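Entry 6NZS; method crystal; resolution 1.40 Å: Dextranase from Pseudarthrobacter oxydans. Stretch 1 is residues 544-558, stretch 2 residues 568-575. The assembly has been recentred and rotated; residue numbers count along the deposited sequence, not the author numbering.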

# COMPACT_ATOMS: atom_id res chain seq x y z
N GLY A 544 10.48 -22.76 -14.87
CA GLY A 544 9.63 -22.96 -13.72
C GLY A 544 9.70 -21.78 -12.77
O GLY A 544 9.67 -20.63 -13.20
N LEU A 545 9.82 -22.06 -11.47
CA LEU A 545 9.96 -21.02 -10.46
C LEU A 545 11.43 -20.92 -10.06
O LEU A 545 12.01 -21.89 -9.55
CB LEU A 545 9.11 -21.37 -9.23
CG LEU A 545 9.27 -20.44 -8.02
CD1 LEU A 545 8.86 -19.00 -8.33
CD2 LEU A 545 8.44 -20.98 -6.88
N ALA A 546 12.03 -19.76 -10.30
CA ALA A 546 13.44 -19.52 -9.98
C ALA A 546 13.52 -18.64 -8.74
O ALA A 546 13.00 -17.52 -8.73
CB ALA A 546 14.14 -18.83 -11.15
N LEU A 547 14.19 -19.14 -7.69
CA LEU A 547 14.52 -18.36 -6.50
C LEU A 547 16.02 -18.12 -6.52
O LEU A 547 16.80 -18.97 -6.09
CB LEU A 547 14.09 -19.10 -5.23
CG LEU A 547 12.64 -19.57 -5.22
CD1 LEU A 547 12.33 -20.41 -3.99
CD2 LEU A 547 11.66 -18.42 -5.34
N GLU A 548 16.42 -16.96 -7.01
CA GLU A 548 17.83 -16.60 -7.14
C GLU A 548 18.19 -15.63 -6.02
O GLU A 548 17.58 -14.57 -5.90
CB GLU A 548 18.08 -15.94 -8.50
CG GLU A 548 19.52 -15.55 -8.72
CD GLU A 548 19.77 -14.89 -10.07
OE1 GLU A 548 18.79 -14.70 -10.83
OE2 GLU A 548 20.93 -14.56 -10.36
N ASN A 549 19.17 -16.00 -5.19
CA ASN A 549 19.57 -15.16 -4.05
C ASN A 549 18.39 -14.88 -3.13
O ASN A 549 18.22 -13.76 -2.64
CB ASN A 549 20.24 -13.87 -4.49
CG ASN A 549 21.43 -14.11 -5.37
OD1 ASN A 549 22.11 -15.13 -5.23
ND2 ASN A 549 21.70 -13.18 -6.28
N TYR A 550 17.55 -15.89 -2.92
CA TYR A 550 16.60 -15.88 -1.81
C TYR A 550 17.40 -16.06 -0.53
O TYR A 550 18.19 -17.01 -0.42
CB TYR A 550 15.62 -17.04 -2.02
CG TYR A 550 14.75 -17.45 -0.84
CD1 TYR A 550 14.28 -16.52 0.09
CD2 TYR A 550 14.39 -18.78 -0.67
CE1 TYR A 550 13.48 -16.91 1.14
CE2 TYR A 550 13.59 -19.19 0.38
CZ TYR A 550 13.14 -18.25 1.29
OH TYR A 550 12.36 -18.66 2.34
N SER A 551 17.27 -15.13 0.41
CA SER A 551 18.09 -15.18 1.61
C SER A 551 17.25 -14.90 2.85
O SER A 551 16.25 -14.17 2.79
CB SER A 551 19.28 -14.22 1.56
OG SER A 551 18.85 -12.85 1.58
N VAL A 552 17.66 -15.50 3.96
CA VAL A 552 17.08 -15.26 5.28
C VAL A 552 18.23 -14.97 6.23
O VAL A 552 19.18 -15.76 6.30
CB VAL A 552 16.28 -16.48 5.78
CG1 VAL A 552 15.57 -16.11 7.07
CG2 VAL A 552 15.27 -16.96 4.72
N GLY A 553 18.16 -13.84 6.92
CA GLY A 553 19.23 -13.48 7.84
C GLY A 553 20.58 -13.34 7.17
O GLY A 553 21.61 -13.54 7.82
N GLY A 554 20.59 -13.02 5.88
CA GLY A 554 21.82 -12.88 5.12
C GLY A 554 22.35 -14.14 4.48
O GLY A 554 23.29 -14.06 3.69
N GLU A 555 21.77 -15.30 4.78
CA GLU A 555 22.24 -16.57 4.25
C GLU A 555 21.40 -16.95 3.04
O GLU A 555 20.17 -17.05 3.14
CB GLU A 555 22.15 -17.67 5.31
CG GLU A 555 22.55 -19.05 4.81
CD GLU A 555 22.55 -20.11 5.91
OE1 GLU A 555 22.89 -19.79 7.07
OE2 GLU A 555 22.23 -21.27 5.60
N VAL A 556 22.06 -17.19 1.90
CA VAL A 556 21.34 -17.54 0.67
C VAL A 556 20.88 -18.99 0.73
O VAL A 556 21.65 -19.89 1.08
CB VAL A 556 22.21 -17.27 -0.56
CG1 VAL A 556 21.50 -17.75 -1.82
CG2 VAL A 556 22.55 -15.80 -0.67
N ILE A 557 19.61 -19.20 0.39
CA ILE A 557 19.00 -20.52 0.36
C ILE A 557 19.38 -21.21 -0.95
O ILE A 557 19.17 -20.66 -2.04
CB ILE A 557 17.47 -20.39 0.48
CG1 ILE A 557 17.11 -19.55 1.72
CG2 ILE A 557 16.79 -21.75 0.46
CD1 ILE A 557 17.78 -20.00 3.02
N GLU A 558 19.92 -22.43 -0.86
CA GLU A 558 20.37 -23.14 -2.06
C GLU A 558 19.91 -24.59 -2.02
O GLU A 558 20.06 -25.27 -1.00
CB GLU A 558 21.90 -23.10 -2.19
CG GLU A 558 22.50 -21.70 -2.22
CD GLU A 558 24.02 -21.73 -2.22
OE1 GLU A 558 24.61 -22.28 -3.18
OE2 GLU A 558 24.64 -21.22 -1.26
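Stretch 2 568-575: QLGRIGFD

A single hydrogen bond joins the two stretches, and it runs from a side chain to a backbone: Tyr550 OH donates to Gly570 O at 2.7 Å, near the plane of the ring, so the phenol satisfies a carbonyl in a contact made mostly by apolar side chains. Stretch 2, QLGRIGFD, has no regular helix or strand. It begins with a type I turn from Gln568 to Arg571, closed by Arg571 N to Gln568 O at 3.1 Å, then runs roughly antiparallel to the strand 545-548, bringing Phe574 against Leu545.

Stretch 1 folds back through a type I' turn, Val552 to Glu555, whose positive-phi positions suit Gly553 and Gly554. Beside this hairpin lies Leu569, the most covered residue of the contact. Its two methyls let one apolar side chain meet both Val552 and Ile557: its CD1 is 3.8 Å from Val552 CG1, and its CD2 is 3.8 Å from Ile557 CD1 and 3.6 Å from Glu555 CD.

Gly570 lets the backbone come close, its CA 3.7 Å from Ile557 CD1; a CB here would clash with Ile557 CG2. Ile572, apolar and long enough to touch three side chains, places its CD1 3.9 Å from Leu547 CD1, 4.0 Å from Tyr550 CE2 and 4.1 Å from Ile557 CG2. Phe574 ends the contact, its broad ring spanning two leucines: Phe574 CZ lies 3.8 Å from Leu545 CD2 and Phe574 CE2 4.2 Å from Leu547 CD1, both approaches oblique.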

# COMPACT_ATOMS: atom_id res chain seq x y z
N GLN A 568 14.18 -26.43 7.58
CA GLN A 568 15.46 -25.75 7.47
C GLN A 568 15.21 -24.25 7.26
O GLN A 568 14.07 -23.79 7.24
CB GLN A 568 16.29 -26.35 6.33
CG GLN A 568 16.40 -27.88 6.43
CD GLN A 568 17.28 -28.50 5.36
OE1 GLN A 568 17.17 -28.19 4.18
NE2 GLN A 568 18.17 -29.40 5.79
N LEU A 569 16.31 -23.51 7.12
CA LEU A 569 16.21 -22.05 7.08
C LEU A 569 15.29 -21.56 5.97
O LEU A 569 14.54 -20.59 6.16
CB LEU A 569 17.61 -21.44 6.93
CG LEU A 569 17.66 -19.91 6.90
CD1 LEU A 569 17.18 -19.30 8.23
CD2 LEU A 569 19.07 -19.43 6.58
N GLY A 570 15.31 -22.20 4.80
CA GLY A 570 14.52 -21.71 3.68
C GLY A 570 13.03 -21.95 3.80
O GLY A 570 12.24 -21.27 3.14
N ARG A 571 12.63 -22.93 4.61
CA ARG A 571 11.22 -23.22 4.87
C ARG A 571 10.47 -23.65 3.60
O ARG A 571 9.25 -23.50 3.52
CB ARG A 571 10.49 -22.06 5.56
CG ARG A 571 11.14 -21.53 6.84
CD ARG A 571 10.97 -22.49 8.03
NE ARG A 571 11.12 -21.79 9.31
CZ ARG A 571 12.28 -21.65 9.96
NH1 ARG A 571 13.41 -22.13 9.46
NH2 ARG A 571 12.30 -20.99 11.11
N ILE A 572 11.17 -24.20 2.61
CA ILE A 572 10.54 -24.54 1.33
C ILE A 572 9.90 -25.91 1.44
O ILE A 572 10.59 -26.93 1.57
CB ILE A 572 11.54 -24.47 0.17
CG1 ILE A 572 11.98 -23.02 -0.07
CG2 ILE A 572 10.93 -25.05 -1.11
CD1 ILE A 572 13.15 -22.89 -1.04
N GLY A 573 8.56 -25.95 1.38
CA GLY A 573 7.78 -27.17 1.43
C GLY A 573 7.02 -27.42 0.14
O GLY A 573 5.86 -27.84 0.16
N PHE A 574 7.67 -27.13 -0.98
CA PHE A 574 7.08 -27.36 -2.29
C PHE A 574 6.79 -28.85 -2.48
O PHE A 574 7.49 -29.71 -1.95
CB PHE A 574 8.06 -26.89 -3.37
CG PHE A 574 8.31 -25.39 -3.38
CD1 PHE A 574 7.55 -24.50 -2.62
CD2 PHE A 574 9.32 -24.87 -4.19
CE1 PHE A 574 7.80 -23.13 -2.67
CE2 PHE A 574 9.57 -23.51 -4.24
CZ PHE A 574 8.81 -22.64 -3.47
N ASP A 575 5.74 -29.16 -3.25
CA ASP A 575 5.38 -30.56 -3.47
C ASP A 575 6.52 -31.30 -4.14
O ASP A 575 7.17 -30.79 -5.05
CB ASP A 575 4.14 -30.66 -4.37
CG ASP A 575 2.85 -30.25 -3.67
OD1 ASP A 575 2.87 -29.81 -2.50
OD2 ASP A 575 1.79 -30.35 -4.33